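Local structure of putative regulator (Escherichia coli O6, 3HFI) at residues Y39-R45 with R142-F148. The protein is of unknown function but probably acts as a DNA-binding transcription regulator whose UTRA domain, as in related regulators, would bind a small effector molecule. Sequence-based numbering, arbitrary orientation.
Sequences YVAEKLR and RELPVEF
Pro145 sits with its ring against the C-terminal end of helix 38-44, where its CG lies 3.6 Å from Lys43 O and 3.7 Å from Leu44 O. A water beside it lies within hydrogen-bonding distance of both Leu44 O (2.6 Å) and Pro145 O, with other acceptors probably competing for its protons. Arg45, the first residue to leave helical geometry, has the positive phi of a Schellman motif; its extended chain then runs across the proline at about a right angle, laying one guanidinium face over Pro145 CG. From there NH1 reaches to 3.5 Å from Arg142 O. Leu44 pushes CD2 onto the backbone of the strand at Val146 and Glu147, where these two residues face Val138 in a classic beta bulge; the same methyl touches Phe148 CB. A chi1 of 179° turns the Phe148 ring away from its own backbone N and in among Tyr39, Val40 and Lys43. Lys43 bends at chi2 and places CG over one ring face, 4.0 Å from the Phe148 centroid, a CH-pi contact. Val40 CG2 meets the ring at CD2, and Tyr39 CE2 comes within 3.7 Å of Phe148 CZ, the two rings oblique with planes at 76°. The Tyr39 hydroxyl is hydrogen-bonded to Glu135, a further, polar tie to strand 130-139. The contact thus seats the short helix after strand 26-35 on the antiparallel sheet of the UTRA domain, near the start of strand 144-153. Apolar surface carries most of it: lysine and arginine contribute methylenes, while two carbonyl oxygens, neither able to donate to the other, are probably linked through the water.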
loop_
_atom_site.group_PDB
_atom_site.type_symbol
_atom_site.label_atom_id
_atom_site.label_comp_id
_atom_site.label_asym_id
_atom_site.label_seq_id
_atom_site.Cartn_x
_atom_site.Cartn_y
_atom_site.Cartn_z
ATOM N N TYR A 39 -6.620 18.160 -11.984
ATOM C CA TYR A 39 -6.739 16.726 -11.565
ATOM C C TYR A 39 -6.203 16.533 -10.184
ATOM O O TYR A 39 -6.828 15.928 -9.345
ATOM C CB TYR A 39 -5.963 15.861 -12.534
ATOM C CG TYR A 39 -6.022 14.389 -12.223
ATOM C CD1 TYR A 39 -7.228 13.684 -12.369
ATOM C CD2 TYR A 39 -4.866 13.694 -11.827
ATOM C CE1 TYR A 39 -7.294 12.324 -12.130
ATOM C CE2 TYR A 39 -4.923 12.307 -11.577
ATOM C CZ TYR A 39 -6.152 11.636 -11.729
ATOM O OH TYR A 39 -6.284 10.280 -11.474
ATOM N N VAL A 40 -5.029 17.106 -9.934
ATOM C CA VAL A 40 -4.421 17.001 -8.631
ATOM C C VAL A 40 -5.239 17.720 -7.553
ATOM O O VAL A 40 -5.386 17.236 -6.410
ATOM C CB VAL A 40 -3.005 17.540 -8.662
ATOM C CG1 VAL A 40 -2.500 17.710 -7.248
ATOM C CG2 VAL A 40 -2.068 16.580 -9.443
ATOM N N ALA A 41 -5.780 18.890 -7.909
ATOM C CA ALA A 41 -6.600 19.624 -6.967
ATOM C C ALA A 41 -7.825 18.819 -6.572
ATOM O O ALA A 41 -8.155 18.784 -5.404
ATOM C CB ALA A 41 -6.988 21.045 -7.527
ATOM N N GLU A 42 -8.511 18.204 -7.527
ATOM C CA GLU A 42 -9.661 17.287 -7.248
ATOM C C GLU A 42 -9.264 16.115 -6.333
ATOM O O GLU A 42 -9.910 15.822 -5.319
ATOM C CB GLU A 42 -10.220 16.786 -8.616
ATOM C CG GLU A 42 -11.323 15.668 -8.675
ATOM C CD GLU A 42 -11.419 14.998 -10.130
ATOM O OE1 GLU A 42 -11.086 15.684 -11.159
ATOM O OE2 GLU A 42 -11.811 13.788 -10.253
ATOM N N LYS A 43 -8.144 15.463 -6.635
ATOM C CA LYS A 43 -7.677 14.404 -5.727
ATOM C C LYS A 43 -7.460 14.899 -4.310
ATOM O O LYS A 43 -7.876 14.277 -3.354
ATOM C CB LYS A 43 -6.373 13.863 -6.256
ATOM C CG LYS A 43 -6.524 13.193 -7.621
ATOM C CD LYS A 43 -7.334 11.959 -7.449
ATOM C CE LYS A 43 -7.479 11.220 -8.725
ATOM N NZ LYS A 43 -8.112 9.929 -8.366
ATOM N N LEU A 44 -6.763 16.027 -4.151
ATOM C CA LEU A 44 -6.438 16.524 -2.828
ATOM C C LEU A 44 -7.572 17.339 -2.188
ATOM O O LEU A 44 -7.478 17.764 -1.044
ATOM C CB LEU A 44 -5.183 17.357 -2.911
ATOM C CG LEU A 44 -3.817 16.663 -3.062
ATOM C CD1 LEU A 44 -2.731 17.705 -3.267
ATOM C CD2 LEU A 44 -3.508 15.810 -1.840
ATOM N N ARG A 45 -8.662 17.538 -2.908
ATOM C CA ARG A 45 -9.769 18.381 -2.459
ATOM C C ARG A 45 -9.330 19.768 -2.075
ATOM O O ARG A 45 -9.632 20.257 -0.988
ATOM C CB ARG A 45 -10.556 17.686 -1.344
ATOM C CG ARG A 45 -10.947 16.299 -1.814
ATOM C CD ARG A 45 -11.863 15.508 -0.915
ATOM N NE ARG A 45 -11.726 14.095 -1.306
ATOM C CZ ARG A 45 -12.214 13.035 -0.646
ATOM N NH1 ARG A 45 -12.935 13.189 0.483
ATOM N NH2 ARG A 45 -12.002 11.802 -1.158
ATOM N N ARG A 142 -11.011 10.663 6.555
ATOM C CA ARG A 142 -11.776 10.289 5.403
ATOM C C ARG A 142 -12.048 11.505 4.537
ATOM O O ARG A 142 -12.117 11.396 3.335
ATOM C CB ARG A 142 -13.102 9.660 5.854
ATOM C CG ARG A 142 -13.716 8.764 4.822
ATOM C CD ARG A 142 -15.056 8.214 5.304
ATOM N NE ARG A 142 -14.888 7.170 6.322
ATOM C CZ ARG A 142 -14.567 5.887 6.083
ATOM N NH1 ARG A 142 -14.356 5.432 4.840
ATOM N NH2 ARG A 142 -14.454 5.041 7.112
ATOM N N GLU A 143 -12.171 12.678 5.120
ATOM C CA GLU A 143 -12.473 13.859 4.336
ATOM C C GLU A 143 -11.310 14.808 4.108
ATOM O O GLU A 143 -11.505 15.861 3.568
ATOM C CB GLU A 143 -13.571 14.668 5.049
ATOM C CG GLU A 143 -14.921 13.940 5.130
ATOM C CD GLU A 143 -15.267 13.431 6.544
ATOM O OE1 GLU A 143 -15.553 14.296 7.416
ATOM O OE2 GLU A 143 -15.297 12.191 6.782
ATOM N N LEU A 144 -10.109 14.432 4.511
ATOM C CA LEU A 144 -8.952 15.293 4.434
ATOM C C LEU A 144 -7.735 14.564 3.833
ATOM O O LEU A 144 -6.900 14.025 4.554
ATOM C CB LEU A 144 -8.640 15.780 5.843
ATOM C CG LEU A 144 -7.647 16.880 6.128
ATOM C CD1 LEU A 144 -8.036 18.165 5.351
ATOM C CD2 LEU A 144 -7.705 17.111 7.683
ATOM N N PRO A 145 -7.605 14.566 2.498
ATOM C CA PRO A 145 -6.400 14.120 1.836
ATOM C C PRO A 145 -5.226 15.026 2.166
ATOM O O PRO A 145 -5.426 16.192 2.505
ATOM C CB PRO A 145 -6.764 14.217 0.324
ATOM C CG PRO A 145 -8.181 14.401 0.280
ATOM C CD PRO A 145 -8.543 15.131 1.531
ATOM N N VAL A 146 -4.016 14.469 2.172
ATOM C CA VAL A 146 -2.813 15.263 2.412
ATOM C C VAL A 146 -1.784 15.117 1.287
ATOM O O VAL A 146 -1.009 16.045 1.037
ATOM C CB VAL A 146 -2.155 14.973 3.752
ATOM C CG1 VAL A 146 -1.675 13.501 3.892
ATOM C CG2 VAL A 146 -0.959 15.957 3.979
ATOM N N GLU A 147 -1.779 13.979 0.589
ATOM C CA GLU A 147 -0.719 13.720 -0.382
ATOM C C GLU A 147 -1.234 12.845 -1.475
ATOM O O GLU A 147 -2.070 11.972 -1.207
ATOM C CB GLU A 147 0.500 13.072 0.292
ATOM C CG GLU A 147 1.756 12.923 -0.588
ATOM C CD GLU A 147 1.800 11.644 -1.394
ATOM O OE1 GLU A 147 1.287 10.603 -0.916
ATOM O OE2 GLU A 147 2.379 11.643 -2.493
ATOM N N PHE A 148 -0.768 13.109 -2.704
ATOM C CA PHE A 148 -1.161 12.393 -3.933
ATOM C C PHE A 148 0.128 12.030 -4.654
ATOM O O PHE A 148 0.870 12.917 -5.115
ATOM C CB PHE A 148 -2.059 13.262 -4.848
ATOM C CG PHE A 148 -2.453 12.586 -6.114
ATOM C CD1 PHE A 148 -3.185 11.410 -6.081
ATOM C CD2 PHE A 148 -2.072 13.088 -7.337
ATOM C CE1 PHE A 148 -3.526 10.760 -7.221
ATOM C CE2 PHE A 148 -2.413 12.406 -8.526
ATOM C CZ PHE A 148 -3.141 11.299 -8.461
HETATM O O HOH W 1 -6.061 18.378 1.029
#